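Local coordinates for NS3-like protein (Alongshan virus, PDB 6M40) that probably unwinds RNA, using energy from the hydrolysis of ATP and other ribonucleoside triphosphates, as the helicase part of a longer viral protein, at residues V276-K282 with Y406-R411; T286-A291 with A319-H324; N334-R338 with A354-L358. All coordinates share one frame. Residue numbers count along the deposited sequence, not the author numbering.

In the fold
The modelled chain first builds a parallel-sheet domain, then a second domain with a mixed sheet, and ends in a mostly helical domain, the three-domain plan of flavivirus NS3 helicases. Strands 264-276 and 281-287 form a long hairpin that leaves the second domain. Its tip opens contact 1, which closes only at 406-411, near the end of the model, so contacts 2 and 3 both nest within it. Contact 2, at the other end of strand 281-287, closes a short loop around helix 290-297 and strand 306-311. Contact 3 follows in series, joining helices 328-339 and 349-357. Contacts 1 and 3 touch, F407 packing on L358 and V276 on A354, so hairpin tip and helices share one core.

Contact 1. Residues V276-K282 with Y406-R411; sequences VTAVGTK and YFNDAR
In the backbone, V276-K282 rounds a hairpin tip, closed by T277 N to G280 O at 2.9 Å; 407-409 is extended, without being a regular strand, and runs parallel to the residues leaving the turn, before the chain turns at A410 and R411. One bridge pairs G280 with N408 (CA-CA 4.1 Å): N408 N donates to V279 O and T281 N to N408 O, both 2.9 Å. G280 (phi/psi 150/-135) must lack a side chain: a CB would clash with N408 O.

A410 N continues the pairing by donating to T281 OG1 (2.8 Å), a short hydroxyl that chi1 p places within reach. D409 OD2 forms a salt bridge with R411 NH2 (2.8 Å) and bonds T378.

The apolar part is F407 (chi1 t): G280 CA lies 3.8 Å from the centroid of the F407 ring, over its face, a CH-pi contact, and V276 CG1 4.2 Å from F407 CE1, at the edge. This is consistent with the flavivirus NS3 helicase plan, a second-domain hairpin anchored in the helical C-terminal domain.

Contact 2. Residues T286-A291 with A319-H324; sequences TPSTQA and APVLDH
T286, in strand 281-287, directs CB toward the 319-324 loop; with chi1 m its CG2 lies 3.5 Å from H324 CD2, a small methyl that fits beside the imidazole. P287 stiffens the extended backbone, and S288 O lies 3.7 Å from A319 CB while also accepting from Y314. T289 is the N-cap of helix 290-297: with chi1 p, OG1 accepts a hydrogen bond from Q292 N, and T289 CB sits 3.0 Å from P320 O. The end of this helix carries the start of the QRRGRIGR sequence, motif VI of superfamily 2 helicases, and the loop that meets its start also reaches the first domain through a salt bridge of D323 with K126. From T289 to A291 the two backbones keep a parallel register, with CA-CA 5.0 Å for T289-P320, 4.8 Å for Q290-V321 and 5.5 Å for A291-L322. Loop carbonyls thus supply acceptors to first-turn amides that lack helical ones: Q290 N bonds P320 O at 2.9 Å. The Q290 side chain is long enough to reach back, NE2 donating to A319 O at 2.9 Å. Next, A291 N bonds V321 O at 3.0 Å, and A291 CB rests 4.3 Å from L322 CD2.

Contact 3. Residues N334-R338 with A354-L358; sequences NMCLR and AMLRL
Two consecutive helices of the C-terminal helical domain, 328-339 and 349-357, joined by a loop, pack side by side, closest at M335 and M355 (CA-CA 6.2 Å), both modelled as selenomethionine. M355 is the central residue. Its CB points toward 334-338, and the m, t, p side chain lies between N334 and R338, one helical turn apart: M355 SE is 3.5 Å from N334 CB. A long, flexible, unbranched side chain suits such a narrow groove. M335, also m, t, p, meets M355 CG with its CG at 4.2 Å, and its CE reaches L358 CB at 3.7 Å, where the second helix has just ended; L377 and M381 also cover it. N334 OD1 accepts a hydrogen bond from the backbone N of E345. R338 (chi1 and chi2 t) closes the exposed side, its NE held in a salt bridge by E344. L356 CD2 lies at the edge of its guanidinium, 3.9 Å from R338 NH1, whereas M355 CE sits over one face, 3.3 Å from R338 CZ.

Contact 1. Residues V276-K282 with Y406-R411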
ATOM      1  N   VAL A 276     -14.886  -6.857  -7.152  1.00 60.71           N
ATOM      2  CA  VAL A 276     -16.027  -7.691  -6.771  1.00 64.59           C
ATOM      3  C   VAL A 276     -17.099  -7.591  -7.849  1.00 65.23           C
ATOM      4  O   VAL A 276     -17.523  -6.488  -8.215  1.00 64.28           O
ATOM      5  CB  VAL A 276     -16.583  -7.262  -5.403  1.00 63.63           C
ATOM      6  CG1 VAL A 276     -17.709  -8.197  -4.988  1.00 65.25           C
ATOM      7  CG2 VAL A 276     -15.493  -7.227  -4.351  1.00 58.76           C
ATOM      8  N   THR A 277     -17.573  -8.744  -8.333  1.00 69.55           N
ATOM      9  CA  THR A 277     -18.426  -8.785  -9.515  1.00 70.08           C
ATOM     10  C   THR A 277     -19.818  -9.360  -9.261  1.00 72.99           C
ATOM     11  O   THR A 277     -20.573  -9.531 -10.213  1.00 81.33           O
ATOM     12  CB  THR A 277     -17.753  -9.600 -10.629  1.00 69.75           C
ATOM     13  OG1 THR A 277     -17.820 -10.990 -10.301  1.00 73.99           O
ATOM     14  CG2 THR A 277     -16.308  -9.196 -10.784  1.00 73.39           C
ATOM     15  N   ALA A 278     -20.156  -9.696  -8.017  1.00 68.16           N
ATOM     16  CA  ALA A 278     -21.476 -10.208  -7.641  1.00 77.27           C
ATOM     17  C   ALA A 278     -21.573 -11.726  -7.759  1.00 74.48           C
ATOM     18  O   ALA A 278     -22.480 -12.327  -7.182  1.00 80.05           O
ATOM     19  CB  ALA A 278     -22.592  -9.551  -8.461  1.00 69.38           C
ATOM     20  N   VAL A 279     -20.687 -12.348  -8.531  1.00 71.89           N
ATOM     21  CA  VAL A 279     -20.492 -13.791  -8.483  1.00 70.08           C
ATOM     22  C   VAL A 279     -19.206 -14.161  -7.777  1.00 68.22           C
ATOM     23  O   VAL A 279     -18.935 -15.354  -7.594  1.00 66.14           O
ATOM     24  CB  VAL A 279     -20.510 -14.413  -9.892  1.00 69.74           C
ATOM     25  CG1 VAL A 279     -21.169 -15.798  -9.850  1.00 77.33           C
ATOM     26  CG2 VAL A 279     -21.197 -13.504 -10.881  1.00 78.64           C
ATOM     27  N   GLY A 280     -18.412 -13.189  -7.373  1.00 66.66           N
ATOM     28  CA  GLY A 280     -17.091 -13.436  -6.835  1.00 65.19           C
ATOM     29  C   GLY A 280     -16.175 -12.264  -7.148  1.00 62.85           C
ATOM     30  O   GLY A 280     -16.579 -11.092  -6.988  1.00 61.64           O
ATOM     31  N   THR A 281     -14.957 -12.557  -7.585  1.00 63.72           N
ATOM     32  CA  THR A 281     -14.017 -11.527  -8.003  1.00 66.04           C
ATOM     33  C   THR A 281     -13.457 -11.860  -9.377  1.00 65.92           C
ATOM     34  O   THR A 281     -13.385 -13.030  -9.775  1.00 63.01           O
ATOM     35  CB  THR A 281     -12.834 -11.362  -7.034  1.00 62.51           C
ATOM     36  OG1 THR A 281     -11.966 -12.501  -7.123  1.00 61.93           O
ATOM     37  CG2 THR A 281     -13.292 -11.176  -5.603  1.00 62.41           C
ATOM     38  N   LYS A 282     -13.043 -10.815 -10.087  1.00 66.87           N
ATOM     39  CA  LYS A 282     -12.364 -10.943 -11.369  1.00 66.65           C
ATOM     40  C   LYS A 282     -11.225  -9.935 -11.424  1.00 61.86           C
ATOM     41  O   LYS A 282     -11.290  -8.869 -10.806  1.00 60.61           O
ATOM     42  CB  LYS A 282     -13.333 -10.727 -12.548  1.00 69.44           C
ATOM     43  CG  LYS A 282     -14.466 -11.743 -12.611  1.00 80.54           C
ATOM     44  CD  LYS A 282     -15.156 -11.760 -13.973  1.00 87.51           C
ATOM     45  CE  LYS A 282     -16.624 -12.185 -13.870  1.00 88.02           C
ATOM     46  NZ  LYS A 282     -17.458 -11.501 -14.897  1.00 79.40           N
ATOM     47  N   TYR A 406     -21.422 -19.554  -4.339  1.00 64.62           N
ATOM     48  CA  TYR A 406     -21.927 -18.184  -4.382  1.00 64.39           C
ATOM     49  C   TYR A 406     -20.840 -17.130  -4.546  1.00 66.52           C
ATOM     50  O   TYR A 406     -21.072 -16.128  -5.224  1.00 67.30           O
ATOM     51  CB  TYR A 406     -22.773 -17.846  -3.127  1.00 61.85           C
ATOM     52  CG  TYR A 406     -22.256 -18.382  -1.805  1.00 64.53           C
ATOM     53  CD1 TYR A 406     -22.425 -19.714  -1.469  1.00 62.87           C
ATOM     54  CD2 TYR A 406     -21.633 -17.546  -0.884  1.00 62.29           C
ATOM     55  CE1 TYR A 406     -21.972 -20.212  -0.278  1.00 63.28           C
ATOM     56  CE2 TYR A 406     -21.172 -18.041   0.327  1.00 62.17           C
ATOM     57  CZ  TYR A 406     -21.349 -19.377   0.621  1.00 62.14           C
ATOM     58  OH  TYR A 406     -20.906 -19.902   1.809  1.00 67.21           O
ATOM     59  N   PHE A 407     -19.668 -17.308  -3.940  1.00 64.55           N
ATOM     60  CA  PHE A 407     -18.571 -16.358  -4.106  1.00 62.03           C
ATOM     61  C   PHE A 407     -17.366 -17.076  -4.688  1.00 62.66           C
ATOM     62  O   PHE A 407     -16.740 -17.899  -4.012  1.00 66.75           O
ATOM     63  CB  PHE A 407     -18.200 -15.689  -2.789  1.00 62.49           C
ATOM     64  CG  PHE A 407     -17.430 -14.417  -2.960  1.00 60.95           C
ATOM     65  CD1 PHE A 407     -18.078 -13.257  -3.340  1.00 56.08           C
ATOM     66  CD2 PHE A 407     -16.062 -14.373  -2.735  1.00 61.57           C
ATOM     67  CE1 PHE A 407     -17.384 -12.077  -3.496  1.00 53.04           C
ATOM     68  CE2 PHE A 407     -15.360 -13.194  -2.880  1.00 58.67           C
ATOM     69  CZ  PHE A 407     -16.023 -12.042  -3.263  1.00 54.93           C
ATOM     70  N   ASN A 408     -17.031 -16.739  -5.927  1.00 62.10           N
ATOM     71  CA  ASN A 408     -15.908 -17.342  -6.632  1.00 62.26           C
ATOM     72  C   ASN A 408     -14.756 -16.343  -6.603  1.00 62.39           C
ATOM     73  O   ASN A 408     -14.635 -15.482  -7.471  1.00 61.93           O
ATOM     74  CB  ASN A 408     -16.320 -17.708  -8.048  1.00 62.72           C
ATOM     75  CG  ASN A 408     -15.268 -18.505  -8.767  1.00 67.61           C
ATOM     76  OD1 ASN A 408     -14.370 -19.069  -8.149  1.00 75.54           O
ATOM     77  ND2 ASN A 408     -15.375 -18.565 -10.083  1.00 67.45           N
ATOM     78  N   ASP A 409     -13.904 -16.467  -5.589  1.00 60.23           N
ATOM     79  CA  ASP A 409     -12.719 -15.630  -5.502  1.00 59.65           C
ATOM     80  C   ASP A 409     -11.721 -16.078  -6.557  1.00 65.17           C
ATOM     81  O   ASP A 409     -11.238 -17.215  -6.526  1.00 67.73           O
ATOM     82  CB  ASP A 409     -12.098 -15.710  -4.111  1.00 59.86           C
ATOM     83  CG  ASP A 409     -11.382 -14.438  -3.724  1.00 55.88           C
ATOM     84  OD1 ASP A 409     -10.963 -13.693  -4.637  1.00 54.26           O
ATOM     85  OD2 ASP A 409     -11.251 -14.177  -2.508  1.00 54.56           O
ATOM     86  N   ALA A 410     -11.411 -15.186  -7.496  1.00 66.21           N
ATOM     87  CA  ALA A 410     -10.471 -15.501  -8.567  1.00 67.17           C
ATOM     88  C   ALA A 410      -9.027 -15.334  -8.142  1.00 75.76           C
ATOM     89  O   ALA A 410      -8.113 -15.486  -8.978  1.00 83.09           O
ATOM     90  CB  ALA A 410     -10.769 -14.636  -9.789  1.00 63.57           C
ATOM     91  N   ARG A 411      -8.814 -15.041  -6.863  1.00 70.72           N
ATOM     92  CA  ARG A 411      -7.468 -14.999  -6.273  1.00 69.63           C
ATOM     93  C   ARG A 411      -7.029 -16.339  -5.681  1.00 74.62           C
ATOM     94  O   ARG A 411      -5.853 -16.469  -5.257  1.00 76.06           O
ATOM     95  CB  ARG A 411      -7.408 -13.933  -5.197  1.00 60.51           C
ATOM     96  CG  ARG A 411      -7.585 -12.538  -5.762  1.00 59.65           C
ATOM     97  CD  ARG A 411      -7.619 -11.507  -4.691  1.00 55.90           C
ATOM     98  NE  ARG A 411      -8.837 -11.710  -3.893  1.00 53.14           N
ATOM     99  CZ  ARG A 411      -8.942 -11.501  -2.577  1.00 50.89           C
ATOM    100  NH1 ARG A 411      -7.885 -11.074  -1.874  1.00 56.24           N
ATOM    101  NH2 ARG A 411     -10.093 -11.721  -1.929  1.00 54.04           N
TER

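Contact 2. Residues T286-A291 with A319-H324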
ATOM      1  N   THR A 286      -7.626  -1.102 -14.661  1.00 61.15           N
ATOM      2  CA  THR A 286      -8.385   0.070 -14.264  1.00 62.91           C
ATOM      3  C   THR A 286      -7.515   1.310 -14.389  1.00 62.70           C
ATOM      4  O   THR A 286      -6.292   1.229 -14.236  1.00 57.73           O
ATOM      5  CB  THR A 286      -8.868  -0.055 -12.804  1.00 66.30           C
ATOM      6  OG1 THR A 286      -9.677  -1.231 -12.668  1.00 68.55           O
ATOM      7  CG2 THR A 286      -9.658   1.169 -12.347  1.00 64.10           C
ATOM      8  N   PRO A 287      -8.116   2.471 -14.656  1.00 62.54           N
ATOM      9  CA  PRO A 287      -7.399   3.732 -14.412  1.00 59.75           C
ATOM     10  C   PRO A 287      -7.019   3.832 -12.942  1.00 59.37           C
ATOM     11  O   PRO A 287      -7.884   3.873 -12.062  1.00 68.91           O
ATOM     12  CB  PRO A 287      -8.421   4.802 -14.815  1.00 59.62           C
ATOM     13  CG  PRO A 287      -9.746   4.133 -14.652  1.00 63.69           C
ATOM     14  CD  PRO A 287      -9.512   2.715 -15.071  1.00 64.48           C
ATOM     15  N   SER A 288      -5.714   3.857 -12.677  1.00 59.97           N
ATOM     16  CA  SER A 288      -5.237   3.969 -11.309  1.00 62.61           C
ATOM     17  C   SER A 288      -5.925   5.119 -10.587  1.00 57.69           C
ATOM     18  O   SER A 288      -6.434   6.057 -11.218  1.00 59.95           O
ATOM     19  CB  SER A 288      -3.720   4.149 -11.282  1.00 65.30           C
ATOM     20  OG  SER A 288      -3.297   5.066 -12.280  1.00 66.66           O
ATOM     21  N   THR A 289      -5.956   5.043  -9.266  1.00 63.18           N
ATOM     22  CA  THR A 289      -6.595   6.065  -8.463  1.00 65.33           C
ATOM     23  C   THR A 289      -5.699   7.294  -8.373  1.00 63.99           C
ATOM     24  O   THR A 289      -4.494   7.238  -8.624  1.00 64.13           O
ATOM     25  CB  THR A 289      -6.898   5.533  -7.068  1.00 65.43           C
ATOM     26  OG1 THR A 289      -5.668   5.184  -6.421  1.00 65.86           O
ATOM     27  CG2 THR A 289      -7.784   4.295  -7.172  1.00 69.27           C
ATOM     28  N   GLN A 290      -6.315   8.421  -8.015  1.00 63.57           N
ATOM     29  CA  GLN A 290      -5.553   9.643  -7.797  1.00 63.46           C
ATOM     30  C   GLN A 290      -4.404   9.399  -6.831  1.00 63.88           C
ATOM     31  O   GLN A 290      -3.278   9.864  -7.054  1.00 65.61           O
ATOM     32  CB  GLN A 290      -6.480  10.740  -7.276  1.00 67.04           C
ATOM     33  CG  GLN A 290      -7.717  10.929  -8.141  1.00 73.11           C
ATOM     34  CD  GLN A 290      -8.476  12.202  -7.817  1.00 73.71           C
ATOM     35  OE1 GLN A 290      -7.930  13.132  -7.231  1.00 76.60           O
ATOM     36  NE2 GLN A 290      -9.743  12.248  -8.205  1.00 75.77           N
ATOM     37  N   ALA A 291      -4.666   8.654  -5.758  1.00 66.11           N
ATOM     38  CA  ALA A 291      -3.631   8.411  -4.762  1.00 64.30           C
ATOM     39  C   ALA A 291      -2.531   7.513  -5.311  1.00 65.96           C
ATOM     40  O   ALA A 291      -1.366   7.641  -4.918  1.00 63.24           O
ATOM     41  CB  ALA A 291      -4.254   7.793  -3.513  1.00 69.46           C
ATOM     42  N   ALA A 319     -10.779  10.241 -12.089  1.00 79.43           N
ATOM     43  CA  ALA A 319     -10.503   8.911 -11.574  1.00 76.34           C
ATOM     44  C   ALA A 319     -10.813   8.841 -10.080  1.00 75.51           C
ATOM     45  O   ALA A 319     -10.933   9.872  -9.420  1.00 75.03           O
ATOM     46  CB  ALA A 319      -9.050   8.538 -11.837  1.00 72.57           C
ATOM     47  N   PRO A 320     -10.931   7.636  -9.517  1.00 73.86           N
ATOM     48  CA  PRO A 320     -11.313   7.524  -8.108  1.00 68.41           C
ATOM     49  C   PRO A 320     -10.177   7.970  -7.203  1.00 70.20           C
ATOM     50  O   PRO A 320      -9.007   7.656  -7.433  1.00 67.61           O
ATOM     51  CB  PRO A 320     -11.632   6.032  -7.931  1.00 65.86           C
ATOM     52  CG  PRO A 320     -11.190   5.345  -9.203  1.00 69.24           C
ATOM     53  CD  PRO A 320     -10.508   6.347 -10.079  1.00 75.83           C
ATOM     54  N   VAL A 321     -10.544   8.689  -6.147  1.00 72.19           N
ATOM     55  CA  VAL A 321      -9.566   9.327  -5.272  1.00 70.95           C
ATOM     56  C   VAL A 321      -8.673   8.285  -4.605  1.00 69.18           C
ATOM     57  O   VAL A 321      -7.492   8.149  -4.949  1.00 68.75           O
ATOM     58  CB  VAL A 321     -10.271  10.211  -4.224  1.00 76.29           C
ATOM     59  CG1 VAL A 321      -9.255  11.020  -3.438  1.00 85.14           C
ATOM     60  CG2 VAL A 321     -11.284  11.123  -4.901  1.00 76.51           C
ATOM     61  N   LEU A 322      -9.220   7.544  -3.643  1.00 77.52           N
ATOM     62  CA  LEU A 322      -8.430   6.625  -2.828  1.00 71.07           C
ATOM     63  C   LEU A 322      -8.528   5.172  -3.275  1.00 65.69           C
ATOM     64  O   LEU A 322      -7.506   4.482  -3.366  1.00 64.37           O
ATOM     65  CB  LEU A 322      -8.858   6.731  -1.361  1.00 69.87           C
ATOM     66  CG  LEU A 322      -8.295   7.885  -0.537  1.00 78.85           C
ATOM     67  CD1 LEU A 322      -9.152   8.150   0.691  1.00 79.46           C
ATOM     68  CD2 LEU A 322      -6.859   7.590  -0.131  1.00 74.97           C
ATOM     69  N   ASP A 323      -9.735   4.685  -3.553  1.00 67.52           N
ATOM     70  CA  ASP A 323      -9.950   3.285  -3.896  1.00 67.28           C
ATOM     71  C   ASP A 323     -11.007   3.212  -4.988  1.00 67.43           C
ATOM     72  O   ASP A 323     -11.964   3.993  -4.995  1.00 68.16           O
ATOM     73  CB  ASP A 323     -10.394   2.457  -2.665  1.00 65.50           C
ATOM     74  CG  ASP A 323      -9.263   1.627  -2.053  1.00 74.34           C
ATOM     75  OD1 ASP A 323      -8.916   0.569  -2.611  1.00 74.16           O
ATOM     76  OD2 ASP A 323      -8.729   2.028  -1.001  1.00 72.73           O
ATOM     77  N   HIS A 324     -10.807   2.302  -5.931  1.00 65.96           N
ATOM     78  CA  HIS A 324     -11.856   2.026  -6.899  1.00 64.66           C
ATOM     79  C   HIS A 324     -13.105   1.558  -6.153  1.00 62.81           C
ATOM     80  O   HIS A 324     -13.000   0.765  -5.212  1.00 63.11           O
ATOM     81  CB  HIS A 324     -11.403   0.964  -7.895  1.00 66.19           C
ATOM     82  CG  HIS A 324     -12.426   0.649  -8.944  1.00 62.48           C
ATOM     83  ND1 HIS A 324     -13.594  -0.019  -8.657  1.00 63.66           N
ATOM     84  CD2 HIS A 324     -12.462   0.915 -10.270  1.00 63.74           C
ATOM     85  CE1 HIS A 324     -14.300  -0.164  -9.762  1.00 63.27           C
ATOM     86  NE2 HIS A 324     -13.637   0.395 -10.755  1.00 70.69           N
TER

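Contact 3. Residues N334-R338 with A354-L358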
ATOM      1  N   ASN A 334     -13.795  -3.904   4.832  1.00 56.56           N
ATOM      2  CA  ASN A 334     -15.110  -3.722   5.442  1.00 50.95           C
ATOM      3  C   ASN A 334     -15.568  -5.002   6.130  1.00 49.68           C
ATOM      4  O   ASN A 334     -16.195  -4.952   7.191  1.00 47.25           O
ATOM      5  CB  ASN A 334     -16.135  -3.288   4.389  1.00 51.05           C
ATOM      6  CG  ASN A 334     -16.134  -1.776   4.136  1.00 55.96           C
ATOM      7  OD1 ASN A 334     -15.889  -0.975   5.038  1.00 56.45           O
ATOM      8  ND2 ASN A 334     -16.421  -1.387   2.894  1.00 57.29           N
HETATM    9  N   MSE A 335     -15.273  -6.159   5.546  1.00 48.13           N
HETATM   10  CA  MSE A 335     -15.630  -7.422   6.176  1.00 46.74           C
HETATM   11  C   MSE A 335     -15.029  -7.494   7.579  1.00 48.32           C
HETATM   12  O   MSE A 335     -15.711  -7.846   8.533  1.00 52.12           O
HETATM   13  CB  MSE A 335     -15.165  -8.599   5.324  1.00 48.96           C
HETATM   14  CG  MSE A 335     -16.058  -8.879   4.131  1.00 52.82           C
HETATM   15 SE   MSE A 335     -15.286 -10.286   3.010  1.00 80.34          SE
HETATM   16  CE  MSE A 335     -15.510 -11.844   4.219  1.00 61.38           C
ATOM     17  N   CYS A 336     -13.747  -7.139   7.693  1.00 47.55           N
ATOM     18  CA  CYS A 336     -13.092  -7.123   8.996  1.00 45.62           C
ATOM     19  C   CYS A 336     -13.674  -6.051   9.898  1.00 45.73           C
ATOM     20  O   CYS A 336     -13.858  -6.276  11.095  1.00 42.62           O
ATOM     21  CB  CYS A 336     -11.590  -6.871   8.849  1.00 45.29           C
ATOM     22  SG  CYS A 336     -10.717  -8.009   7.786  1.00 46.74           S
ATOM     23  N   LEU A 337     -13.922  -4.860   9.349  1.00 51.61           N
ATOM     24  CA  LEU A 337     -14.448  -3.766  10.154  1.00 49.75           C
ATOM     25  C   LEU A 337     -15.832  -4.096  10.690  1.00 49.03           C
ATOM     26  O   LEU A 337     -16.188  -3.662  11.788  1.00 50.50           O
ATOM     27  CB  LEU A 337     -14.485  -2.481   9.325  1.00 50.51           C
ATOM     28  CG  LEU A 337     -13.142  -1.852   8.931  1.00 50.63           C
ATOM     29  CD1 LEU A 337     -13.305  -0.853   7.783  1.00 54.42           C
ATOM     30  CD2 LEU A 337     -12.498  -1.163  10.119  1.00 47.68           C
ATOM     31  N   ARG A 338     -16.621  -4.878   9.947  1.00 46.58           N
ATOM     32  CA  ARG A 338     -17.970  -5.178  10.414  1.00 45.65           C
ATOM     33  C   ARG A 338     -17.950  -6.209  11.538  1.00 44.71           C
ATOM     34  O   ARG A 338     -18.705  -6.087  12.508  1.00 47.40           O
ATOM     35  CB  ARG A 338     -18.839  -5.661   9.252  1.00 47.04           C
ATOM     36  CG  ARG A 338     -20.309  -5.676   9.602  1.00 49.39           C
ATOM     37  CD  ARG A 338     -21.169  -6.015   8.416  1.00 51.81           C
ATOM     38  NE  ARG A 338     -21.540  -4.852   7.616  1.00 48.38           N
ATOM     39  CZ  ARG A 338     -22.295  -4.923   6.524  1.00 48.97           C
ATOM     40  NH1 ARG A 338     -22.733  -6.102   6.099  1.00 63.10           N
ATOM     41  NH2 ARG A 338     -22.594  -3.833   5.840  1.00 50.50           N
ATOM     42  N   ALA A 354     -21.710  -8.270  -1.492  1.00 60.68           N
ATOM     43  CA  ALA A 354     -20.796  -9.349  -1.158  1.00 58.62           C
ATOM     44  C   ALA A 354     -20.562  -9.443   0.348  1.00 53.77           C
ATOM     45  O   ALA A 354     -20.321 -10.538   0.869  1.00 49.17           O
ATOM     46  CB  ALA A 354     -19.475  -9.162  -1.905  1.00 55.08           C
HETATM   47  N   MSE A 355     -20.666  -8.334   1.070  1.00 52.08           N
HETATM   48  CA  MSE A 355     -20.527  -8.378   2.525  1.00 54.65           C
HETATM   49  C   MSE A 355     -21.719  -9.051   3.200  1.00 55.85           C
HETATM   50  O   MSE A 355     -21.705  -9.269   4.408  1.00 54.68           O
HETATM   51  CB  MSE A 355     -20.360  -6.973   3.089  1.00 56.64           C
HETATM   52  CG  MSE A 355     -19.042  -6.311   2.769  1.00 56.24           C
HETATM   53 SE   MSE A 355     -19.180  -4.415   3.164  1.00 83.66          SE
HETATM   54  CE  MSE A 355     -19.342  -4.539   5.110  1.00 51.47           C
ATOM     55  N   LEU A 356     -22.752  -9.363   2.418  1.00 56.23           N
ATOM     56  CA  LEU A 356     -23.900 -10.105   2.926  1.00 51.20           C
ATOM     57  C   LEU A 356     -23.740 -11.603   2.704  1.00 51.50           C
ATOM     58  O   LEU A 356     -24.064 -12.400   3.589  1.00 53.17           O
ATOM     59  CB  LEU A 356     -25.182  -9.624   2.252  1.00 49.56           C
ATOM     60  CG  LEU A 356     -25.520  -8.137   2.375  1.00 49.53           C
ATOM     61  CD1 LEU A 356     -26.856  -7.877   1.717  1.00 51.47           C
ATOM     62  CD2 LEU A 356     -25.517  -7.657   3.807  1.00 45.06           C
ATOM     63  N   ARG A 357     -23.248 -12.000   1.530  1.00 52.13           N
ATOM     64  CA  ARG A 357     -22.965 -13.410   1.300  1.00 50.49           C
ATOM     65  C   ARG A 357     -21.823 -13.902   2.173  1.00 50.32           C
ATOM     66  O   ARG A 357     -21.810 -15.066   2.591  1.00 53.95           O
ATOM     67  CB  ARG A 357     -22.629 -13.654  -0.165  1.00 54.54           C
ATOM     68  CG  ARG A 357     -23.607 -13.008  -1.109  1.00 54.78           C
ATOM     69  CD  ARG A 357     -23.473 -13.546  -2.516  1.00 57.67           C
ATOM     70  NE  ARG A 357     -24.643 -13.211  -3.314  1.00 61.07           N
ATOM     71  CZ  ARG A 357     -24.922 -13.745  -4.496  1.00 63.06           C
ATOM     72  NH1 ARG A 357     -24.116 -14.643  -5.031  1.00 62.46           N
ATOM     73  NH2 ARG A 357     -26.014 -13.380  -5.140  1.00 66.01           N
ATOM     74  N   LEU A 358     -20.867 -13.033   2.471  1.00 51.08           N
ATOM     75  CA  LEU A 358     -19.675 -13.382   3.230  1.00 51.09           C
ATOM     76  C   LEU A 358     -19.668 -12.542   4.497  1.00 52.50           C
ATOM     77  O   LEU A 358     -19.596 -11.310   4.434  1.00 53.54           O
ATOM     78  CB  LEU A 358     -18.421 -13.142   2.396  1.00 48.24           C
ATOM     79  CG  LEU A 358     -18.442 -13.763   0.997  1.00 52.14           C
ATOM     80  CD1 LEU A 358     -17.405 -13.107   0.107  1.00 55.08           C
ATOM     81  CD2 LEU A 358     -18.242 -15.256   1.062  1.00 48.47           C
TER